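Local coordinates for pyridoxamine 5-phosphate-dependent dehydrase (PDB 3B8X), which removes the C3'-hydroxyl group of GDP-4-keto-6-deoxy-D-mannose by a combined transamination-deoxygenation reaction in the biosynthesis of L-colitose, at residues B[213-219]-B[246-252]. The protein carries 1 engineered substitution. Residues are numbered along the deposited sequence.
Sequences CIRAHGW and LPGYNVR. With G4M ([(2R,3S,4R,5R)-5-(2-amino-6-oxo-1,6-dihydro-9H-purin-9-yl)-3,4-dihydroxytetrahydrofuran-2-yl]methyl (2R,3S,4S,5S,6R)-3,4-dihydroxy-5-[({3-hydroxy-2-methyl-5-[(phosphonooxy)methyl]pyridin-4-yl}methyl)amino]-6-methyltetrahydro-2H-pyran-2-yl dihydrogen diphosphate), chain G.
Extended segment 246-252 packs against the C-terminal part of helix 205-214 (C213 and I214) and the type I' turn A216-W219. L246 points its CB at the helix, 3.7 Å from both C213 SG and I214 CG2, while its carbonyl O receives a CA-H...O contact from G218 CA at 3.3 Å. At G248 the backbones come closest, CA to CA 4.0 Å from I214; a CB there would clash with I214 CA, and one on G218 with L246 O, so the approach requires glycine at both places. Three backbone hydrogen bonds follow. Y249 N donates to I214 O (2.8 Å), and H217 N to Y249 O (2.7 Å). N250, chi1 t, makes an Asx turn, its OD1 accepting R252 N at 3.1 Å, while its ND2 donates to phosphate oxygen OP1 of G4M at 2.9 Å. N250 CB makes an off-centre CH-pi contact with the H217 ring, 4.2 Å from its centroid. V251 N to R215 O (3.0 Å), with the H217-Y249 bond, frames a single beta bridge between A216 and N250. The R252 guanidinium presents one face to H217 NE2, 3.9 Å from R252 NH2, and forms a salt bridge with E196 of the second subunit. This cofactor-phosphate pocket thus lies at the dimer interface, with S59 of the second subunit also binding G4M, while Y249 and V251 pack on helix 58-68 and R215 lies against strand 51-55.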
loop_
_atom_site.group_PDB
_atom_site.type_symbol
_atom_site.label_atom_id
_atom_site.label_comp_id
_atom_site.label_asym_id
_atom_site.label_seq_id
_atom_site.Cartn_x
_atom_site.Cartn_y
_atom_site.Cartn_z
ATOM N N CYS B 213 -12.258 1.798 -7.319
ATOM C CA CYS B 213 -11.708 3.125 -7.596
ATOM C C CYS B 213 -10.515 3.486 -6.702
ATOM O O CYS B 213 -9.480 3.946 -7.177
ATOM C CB CYS B 213 -12.830 4.152 -7.381
ATOM S SG CYS B 213 -12.352 5.911 -7.554
ATOM N N ILE B 214 -10.674 3.300 -5.385
ATOM C CA ILE B 214 -9.614 3.683 -4.464
ATOM C C ILE B 214 -8.406 2.746 -4.413
ATOM O O ILE B 214 -7.335 3.115 -3.869
ATOM C CB ILE B 214 -10.146 4.047 -3.104
ATOM C CG1 ILE B 214 -10.860 2.834 -2.483
ATOM C CG2 ILE B 214 -10.967 5.311 -3.195
ATOM C CD1 ILE B 214 -11.219 3.096 -1.006
ATOM N N ARG B 215 -8.589 1.531 -4.952
ATOM C CA ARG B 215 -7.473 0.575 -4.989
ATOM C C ARG B 215 -6.464 1.099 -5.973
ATOM O O ARG B 215 -5.297 0.759 -5.905
ATOM C CB ARG B 215 -7.855 -0.775 -5.626
ATOM C CG ARG B 215 -6.643 -1.691 -5.800
ATOM C CD ARG B 215 -7.127 -3.082 -6.194
ATOM N NE ARG B 215 -7.944 -3.063 -7.423
ATOM C CZ ARG B 215 -8.526 -4.135 -7.963
ATOM N NH1 ARG B 215 -8.460 -5.321 -7.355
ATOM N NH2 ARG B 215 -9.216 -4.011 -9.096
ATOM N N ALA B 216 -6.932 1.869 -6.955
ATOM C CA ALA B 216 -5.999 2.262 -7.999
ATOM C C ALA B 216 -6.095 3.713 -8.419
ATOM O O ALA B 216 -6.804 4.037 -9.366
ATOM C CB ALA B 216 -6.180 1.371 -9.236
ATOM N N HIS B 217 -5.355 4.557 -7.722
ATOM C CA HIS B 217 -5.251 5.966 -8.053
ATOM C C HIS B 217 -6.477 6.836 -7.951
ATOM O O HIS B 217 -6.373 8.035 -8.222
ATOM C CB HIS B 217 -4.658 6.126 -9.462
ATOM C CG HIS B 217 -3.409 5.336 -9.680
ATOM N ND1 HIS B 217 -2.205 5.701 -9.107
ATOM C CD2 HIS B 217 -3.160 4.229 -10.431
ATOM C CE1 HIS B 217 -1.268 4.858 -9.508
ATOM N NE2 HIS B 217 -1.819 3.951 -10.303
ATOM N N GLY B 218 -7.621 6.269 -7.591
ATOM C CA GLY B 218 -8.844 7.043 -7.489
ATOM C C GLY B 218 -9.395 7.378 -8.868
ATOM O O GLY B 218 -10.181 8.287 -9.036
ATOM N N TRP B 219 -8.962 6.632 -9.873
ATOM C CA TRP B 219 -9.392 6.879 -11.232
ATOM C C TRP B 219 -10.573 5.989 -11.626
ATOM O O TRP B 219 -11.070 5.178 -10.837
ATOM C CB TRP B 219 -8.202 6.738 -12.193
ATOM C CG TRP B 219 -7.658 5.278 -12.353
ATOM C CD1 TRP B 219 -8.242 4.086 -11.980
ATOM C CD2 TRP B 219 -6.392 4.933 -12.924
ATOM N NE1 TRP B 219 -7.435 3.024 -12.368
ATOM C CE2 TRP B 219 -6.320 3.525 -12.975
ATOM C CE3 TRP B 219 -5.384 5.688 -13.544
ATOM C CZ2 TRP B 219 -5.231 2.864 -13.527
ATOM C CZ3 TRP B 219 -4.336 5.022 -14.148
ATOM C CH2 TRP B 219 -4.252 3.633 -14.095
ATOM N N LEU B 246 -11.988 9.922 -6.364
ATOM C CA LEU B 246 -12.032 9.659 -4.924
ATOM C C LEU B 246 -10.568 9.709 -4.454
ATOM O O LEU B 246 -9.673 9.309 -5.224
ATOM C CB LEU B 246 -12.619 8.266 -4.653
ATOM C CG LEU B 246 -14.136 8.260 -4.793
ATOM C CD1 LEU B 246 -14.590 6.871 -4.534
ATOM C CD2 LEU B 246 -14.842 9.245 -3.844
ATOM N N PRO B 247 -10.316 10.207 -3.239
ATOM C CA PRO B 247 -8.948 10.229 -2.695
ATOM C C PRO B 247 -8.540 8.792 -2.331
ATOM O O PRO B 247 -8.792 8.326 -1.233
ATOM C CB PRO B 247 -9.049 11.138 -1.442
ATOM C CG PRO B 247 -10.527 11.550 -1.320
ATOM C CD PRO B 247 -11.326 10.656 -2.261
ATOM N N GLY B 248 -7.881 8.097 -3.256
ATOM C CA GLY B 248 -7.471 6.711 -3.026
ATOM C C GLY B 248 -5.947 6.448 -2.916
ATOM O O GLY B 248 -5.131 7.327 -2.539
ATOM N N TYR B 249 -5.572 5.237 -3.303
ATOM C CA TYR B 249 -4.165 4.833 -3.184
ATOM C C TYR B 249 -3.840 4.028 -4.404
ATOM O O TYR B 249 -4.680 3.784 -5.253
ATOM C CB TYR B 249 -4.068 3.825 -1.991
ATOM C CG TYR B 249 -4.472 4.435 -0.652
ATOM C CD1 TYR B 249 -5.807 4.380 -0.196
ATOM C CD2 TYR B 249 -3.534 5.129 0.126
ATOM C CE1 TYR B 249 -6.180 5.036 1.010
ATOM C CE2 TYR B 249 -3.908 5.819 1.322
ATOM C CZ TYR B 249 -5.236 5.740 1.783
ATOM O OH TYR B 249 -5.613 6.359 2.988
ATOM N N ASN B 250 -2.597 3.595 -4.478
ATOM C CA ASN B 250 -2.284 2.555 -5.442
ATOM C C ASN B 250 -1.886 1.396 -4.511
ATOM O O ASN B 250 -0.781 1.404 -3.931
ATOM C CB ASN B 250 -1.101 2.862 -6.341
ATOM C CG ASN B 250 -0.592 1.613 -7.073
ATOM O OD1 ASN B 250 -1.092 0.509 -6.834
ATOM N ND2 ASN B 250 0.423 1.775 -7.951
ATOM N N VAL B 251 -2.801 0.450 -4.296
ATOM C CA VAL B 251 -2.532 -0.770 -3.521
ATOM C C VAL B 251 -2.904 -2.005 -4.349
ATOM O O VAL B 251 -3.454 -2.984 -3.867
ATOM C CB VAL B 251 -3.234 -0.797 -2.155
ATOM C CG1 VAL B 251 -2.676 0.377 -1.307
ATOM C CG2 VAL B 251 -4.739 -0.672 -2.360
ATOM N N ARG B 252 -2.638 -1.917 -5.639
ATOM C CA ARG B 252 -2.937 -3.013 -6.515
ATOM C C ARG B 252 -2.018 -4.200 -6.183
ATOM O O ARG B 252 -0.891 -3.996 -5.722
ATOM C CB ARG B 252 -2.664 -2.556 -7.959
ATOM C CG ARG B 252 -3.624 -1.527 -8.507
ATOM C CD ARG B 252 -3.290 -1.299 -9.961
ATOM N NE ARG B 252 -1.949 -0.776 -10.217
ATOM C CZ ARG B 252 -1.659 0.059 -11.212
ATOM N NH1 ARG B 252 -2.615 0.446 -12.054
ATOM N NH2 ARG B 252 -0.412 0.501 -11.374
HETATM O OP3 G4M G . 2.185 4.506 -10.614
HETATM P PL G4M G . 2.972 4.582 -9.222
HETATM O OP1 G4M G . 2.032 4.227 -8.009
HETATM O OP2 G4M G . 4.278 3.649 -9.199
HETATM O OP4 G4M G . 3.595 6.048 -9.013
HETATM C C5B G4M G . 2.586 7.006 -8.758
HETATM C C5L G4M G . 3.026 8.378 -9.278
HETATM C C6L G4M G . 3.308 9.409 -8.390
HETATM N N1L G4M G . 3.675 10.636 -8.791
HETATM C C2L G4M G . 3.673 10.967 -10.067
HETATM C C2A G4M G . 4.005 12.413 -10.421
HETATM C C3L G4M G . 3.380 9.994 -11.051
HETATM O O3L G4M G . 3.359 10.319 -12.366
HETATM C C4L G4M G . 3.052 8.668 -10.648
HETATM C C4A G4M G . 2.690 7.693 -11.588
HETATM N N4A G4M G . 2.694 7.997 -12.881
HETATM C C4G G4M G . 2.492 7.017 -13.840
HETATM C C5G G4M G . 1.643 7.536 -15.003
HETATM C C6G G4M G . 2.295 8.800 -15.565
HETATM O O5G G4M G . 1.641 6.534 -16.020
HETATM C C3G G4M G . 1.857 5.746 -13.256
HETATM O O3G G4M G . 2.825 4.682 -13.304
HETATM C C2G G4M G . 0.577 5.383 -14.053
HETATM O O2G G4M G . 0.080 4.091 -13.649
HETATM C C1G G4M G . 0.805 5.439 -15.591
HETATM O O1G G4M G . -0.457 5.561 -16.271
HETATM P P2 G4M G . -0.281 4.536 -17.479
HETATM O O3P G4M G . 1.027 4.863 -18.362
HETATM O O4P G4M G . -1.567 4.724 -18.415
HETATM O OPP G4M G . -0.163 3.051 -16.849
HETATM P P G4M G . -0.787 1.970 -17.885
HETATM O O1P G4M G . -1.839 2.586 -18.942
HETATM O O2P G4M G . -1.569 0.888 -16.985
HETATM O "O5'" G4M G . 0.402 1.170 -18.664
HETATM C "C5'" G4M G . 1.077 2.014 -19.595
HETATM C "C4'" G4M G . 1.304 1.262 -20.914
HETATM O "O4'" G4M G . 2.167 0.102 -20.728
HETATM C "C3'" G4M G . -0.049 0.728 -21.477
HETATM O "O3'" G4M G . -0.077 0.770 -22.906
HETATM C "C2'" G4M G . -0.104 -0.717 -20.933
HETATM O "O2'" G4M G . -0.770 -1.586 -21.861
HETATM C "C1'" G4M G . 1.382 -1.099 -20.876
HETATM N N9 G4M G . 1.626 -2.024 -19.770
HETATM C C8 G4M G . 1.437 -1.759 -18.444
HETATM N N7 G4M G . 1.772 -2.825 -17.762
HETATM C C4 G4M G . 2.089 -3.288 -19.912
HETATM C C5 G4M G . 2.190 -3.804 -18.618
HETATM C C6 G4M G . 2.680 -5.123 -18.467
HETATM O O6 G4M G . 2.825 -5.623 -17.372
HETATM N N3 G4M G . 2.433 -4.028 -20.956
HETATM C C2 G4M G . 2.876 -5.252 -20.802
HETATM N N1 G4M G . 3.012 -5.813 -19.573
HETATM N N2 G4M G . 3.230 -5.979 -21.906
#